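Local coordinates for protein methylxanthine N1-demethylase NdmA (Pseudomonas putida, PDB 6ICN) that catalyses the N1-demethylation of caffeine to theobromine and formaldehyde as a Rieske-type non-heme iron oxygenase, at residues Thr152-Ala160 and Thr244-Glu254. Residues are numbered along the deposited sequence; the frame is centred on the assembly and turned at random.
Sequences TEIPYFSAA and TCSMPFAINLE
N252 grips S158 with both ends of its amide. OD1 of N252 accepts a hydrogen bond from the backbone N of S158 at 2.9 Å, the donor lying well above the carbonyl plane, while ND2 of N252 donates to OG of S158 at 3.0 Å, the hydroxyl lying close to the amide plane. With CG of N252 anti to the backbone N (chi1 -173°), the amide is carried to the S158 backbone, where OD1 also meets the edge of the F157 ring at CD1, 3.3 Å away. Shortening N252 to an alanine would probably leave the S158 N-H without its acceptor and S158 OG without the ND2 donor. Further along, the backbone N-H of Y156 points almost straight (174°) at OG of S246, with N and OG 3.1 Å apart, and P155 CB presses on A250 CB at a tight 3.4 Å. Methyl CG2 of T244 packs obliquely against CD2 of the Y156 ring. One water links Y156 O to T244 O and S246 N; another joins Y156 OH to OE1 of E254. Strands 239-246 and 250-257 belong to the antiparallel sheet of the catalytic domain, and L253 touches caffeine from the strand's other side. Apolar packing, water and side-chain acceptors for the Y156 and S158 N-H groups thus fix the irregular loop to this sheet.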
loop_
_atom_site.group_PDB
_atom_site.type_symbol
_atom_site.label_atom_id
_atom_site.label_comp_id
_atom_site.label_asym_id
_atom_site.label_seq_id
_atom_site.Cartn_x
_atom_site.Cartn_y
_atom_site.Cartn_z
ATOM N N THR A 152 35.430 24.440 -20.898
ATOM C CA THR A 152 34.658 24.469 -19.665
ATOM C C THR A 152 35.377 23.658 -18.598
ATOM O O THR A 152 36.141 22.736 -18.911
ATOM C CB THR A 152 33.252 23.903 -19.891
ATOM O OG1 THR A 152 33.364 22.560 -20.373
ATOM C CG2 THR A 152 32.506 24.754 -20.930
ATOM N N GLU A 153 35.135 24.004 -17.336
ATOM C CA GLU A 153 35.768 23.324 -16.222
ATOM C C GLU A 153 34.732 23.008 -15.157
ATOM O O GLU A 153 33.623 23.545 -15.160
ATOM C CB GLU A 153 36.890 24.154 -15.600
ATOM C CG GLU A 153 38.127 24.182 -16.474
ATOM C CD GLU A 153 39.312 24.832 -15.797
ATOM O OE1 GLU A 153 40.454 24.430 -16.112
ATOM O OE2 GLU A 153 39.100 25.744 -14.961
ATOM N N ILE A 154 35.127 22.127 -14.246
ATOM C CA ILE A 154 34.233 21.780 -13.135
ATOM C C ILE A 154 34.012 23.006 -12.259
ATOM O O ILE A 154 34.974 23.751 -11.962
ATOM C CB ILE A 154 34.809 20.602 -12.324
ATOM C CG1 ILE A 154 34.745 19.342 -13.188
ATOM C CG2 ILE A 154 34.065 20.423 -10.995
ATOM C CD1 ILE A 154 35.514 18.141 -12.637
ATOM N N PRO A 155 32.773 23.270 -11.825
ATOM C CA PRO A 155 32.470 24.433 -10.975
ATOM C C PRO A 155 33.344 24.613 -9.746
ATOM O O PRO A 155 33.920 23.660 -9.211
ATOM C CB PRO A 155 31.015 24.162 -10.565
ATOM C CG PRO A 155 30.442 23.474 -11.755
ATOM C CD PRO A 155 31.547 22.598 -12.292
ATOM N N TYR A 156 33.417 25.860 -9.282
ATOM C CA TYR A 156 34.238 26.249 -8.147
ATOM C C TYR A 156 33.470 26.091 -6.835
ATOM O O TYR A 156 32.365 26.619 -6.681
ATOM C CB TYR A 156 34.687 27.698 -8.341
ATOM C CG TYR A 156 35.284 28.389 -7.132
ATOM C CD1 TYR A 156 36.558 28.075 -6.685
ATOM C CD2 TYR A 156 34.580 29.389 -6.465
ATOM C CE1 TYR A 156 37.109 28.727 -5.582
ATOM C CE2 TYR A 156 35.127 30.060 -5.372
ATOM C CZ TYR A 156 36.393 29.717 -4.935
ATOM O OH TYR A 156 36.925 30.381 -3.845
ATOM N N PHE A 157 34.080 25.380 -5.887
ATOM C CA PHE A 157 33.626 25.264 -4.504
ATOM C C PHE A 157 34.702 25.879 -3.613
ATOM O O PHE A 157 35.819 25.357 -3.545
ATOM C CB PHE A 157 33.398 23.782 -4.172
ATOM C CG PHE A 157 32.969 23.495 -2.753
ATOM C CD1 PHE A 157 32.216 24.402 -2.018
ATOM C CD2 PHE A 157 33.288 22.272 -2.173
ATOM C CE1 PHE A 157 31.799 24.111 -0.703
ATOM C CE2 PHE A 157 32.868 21.965 -0.871
ATOM C CZ PHE A 157 32.134 22.882 -0.133
ATOM N N SER A 158 34.368 26.977 -2.924
ATOM C CA SER A 158 35.392 27.754 -2.220
ATOM C C SER A 158 35.959 27.028 -0.998
ATOM O O SER A 158 37.093 27.304 -0.582
ATOM C CB SER A 158 34.821 29.117 -1.802
ATOM O OG SER A 158 33.797 28.996 -0.817
ATOM N N ALA A 159 35.196 26.120 -0.394
ATOM C CA ALA A 159 35.584 25.524 0.876
ATOM C C ALA A 159 36.514 24.338 0.725
ATOM O O ALA A 159 37.073 23.884 1.729
ATOM C CB ALA A 159 34.346 25.078 1.663
ATOM N N ALA A 160 36.692 23.823 -0.489
ATOM C CA ALA A 160 37.563 22.672 -0.684
ATOM C C ALA A 160 38.976 23.010 -0.215
ATOM O O ALA A 160 39.508 24.077 -0.532
ATOM C CB ALA A 160 37.564 22.258 -2.154
ATOM N N THR A 244 29.538 33.122 -5.892
ATOM C CA THR A 244 30.343 32.807 -7.067
ATOM C C THR A 244 29.611 31.697 -7.800
ATOM O O THR A 244 29.577 30.556 -7.322
ATOM C CB THR A 244 31.752 32.358 -6.689
ATOM O OG1 THR A 244 32.354 33.339 -5.843
ATOM C CG2 THR A 244 32.587 32.159 -7.938
ATOM N N CYS A 245 29.005 32.024 -8.932
ATOM C CA CYS A 245 28.097 31.102 -9.614
ATOM C C CYS A 245 28.755 30.629 -10.899
ATOM O O CYS A 245 28.762 31.351 -11.899
ATOM C CB CYS A 245 26.757 31.772 -9.899
ATOM S SG CYS A 245 25.937 32.457 -8.431
ATOM N N SER A 246 29.309 29.416 -10.872
ATOM C CA SER A 246 29.895 28.817 -12.073
ATOM C C SER A 246 28.787 28.467 -13.062
ATOM O O SER A 246 27.951 27.601 -12.790
ATOM C CB SER A 246 30.706 27.577 -11.708
ATOM O OG SER A 246 31.806 27.915 -10.878
ATOM N N MET A 247 28.768 29.136 -14.211
ATOM C CA MET A 247 27.672 28.926 -15.167
ATOM C C MET A 247 27.739 27.531 -15.737
ATOM O O MET A 247 28.835 27.038 -16.021
ATOM C CB MET A 247 27.708 29.969 -16.295
ATOM C CG MET A 247 27.458 31.381 -15.780
ATOM S SD MET A 247 25.719 31.594 -15.271
ATOM C CE MET A 247 24.938 31.606 -16.856
ATOM N N PRO A 248 26.579 26.893 -15.952
ATOM C CA PRO A 248 25.217 27.430 -15.803
ATOM C C PRO A 248 24.480 27.137 -14.501
ATOM O O PRO A 248 23.514 27.840 -14.228
ATOM C CB PRO A 248 24.460 26.755 -16.940
ATOM C CG PRO A 248 25.153 25.430 -17.110
ATOM C CD PRO A 248 26.597 25.641 -16.732
ATOM N N PHE A 249 24.855 26.112 -13.728
ATOM C CA PHE A 249 23.942 25.647 -12.684
ATOM C C PHE A 249 24.539 25.544 -11.288
ATOM O O PHE A 249 23.840 25.091 -10.371
ATOM C CB PHE A 249 23.355 24.278 -13.066
ATOM C CG PHE A 249 22.558 24.287 -14.339
ATOM C CD1 PHE A 249 21.630 25.297 -14.604
ATOM C CD2 PHE A 249 22.732 23.284 -15.273
ATOM C CE1 PHE A 249 20.915 25.305 -15.799
ATOM C CE2 PHE A 249 22.015 23.274 -16.471
ATOM C CZ PHE A 249 21.099 24.303 -16.732
ATOM N N ALA A 250 25.789 25.919 -11.086
ATOM C CA ALA A 250 26.426 25.754 -9.783
ATOM C C ALA A 250 26.473 27.080 -9.046
ATOM O O ALA A 250 26.814 28.108 -9.636
ATOM C CB ALA A 250 27.837 25.193 -9.936
ATOM N N ILE A 251 26.139 27.058 -7.756
ATOM C CA ILE A 251 26.166 28.252 -6.915
ATOM C C ILE A 251 27.032 27.999 -5.688
ATOM O O ILE A 251 26.763 27.077 -4.907
ATOM C CB ILE A 251 24.759 28.689 -6.489
ATOM C CG1 ILE A 251 23.908 29.015 -7.724
ATOM C CG2 ILE A 251 24.816 29.872 -5.520
ATOM C CD1 ILE A 251 22.433 28.952 -7.423
ATOM N N ASN A 252 28.055 28.840 -5.496
ATOM C CA ASN A 252 28.870 28.837 -4.289
ATOM C C ASN A 252 28.513 30.090 -3.500
ATOM O O ASN A 252 28.762 31.212 -3.962
ATOM C CB ASN A 252 30.360 28.798 -4.634
ATOM C CG ASN A 252 31.240 28.635 -3.402
ATOM O OD1 ASN A 252 31.567 27.512 -3.006
ATOM N ND2 ASN A 252 31.634 29.750 -2.797
ATOM N N LEU A 253 27.895 29.907 -2.328
ATOM C CA LEU A 253 27.456 31.022 -1.489
ATOM C C LEU A 253 28.263 31.018 -0.191
ATOM O O LEU A 253 28.118 30.111 0.639
ATOM C CB LEU A 253 25.954 30.937 -1.206
ATOM C CG LEU A 253 25.406 31.889 -0.137
ATOM C CD1 LEU A 253 25.725 33.357 -0.481
ATOM C CD2 LEU A 253 23.888 31.706 0.027
ATOM N N GLU A 254 29.105 32.035 -0.004
ATOM C CA GLU A 254 29.860 32.191 1.236
ATOM C C GLU A 254 29.122 33.163 2.144
ATOM O O GLU A 254 28.905 34.321 1.766
ATOM C CB GLU A 254 31.273 32.695 0.954
ATOM C CG GLU A 254 32.139 31.708 0.194
ATOM C CD GLU A 254 33.469 32.326 -0.242
ATOM O OE1 GLU A 254 33.585 32.788 -1.407
ATOM O OE2 GLU A 254 34.392 32.362 0.601
HETATM O O HOH W 1 30.564 28.130 -8.307
HETATM O O HOH W 2 35.690 32.735 -3.001
HETATM O O HOH W 3 34.847 29.583 1.353
#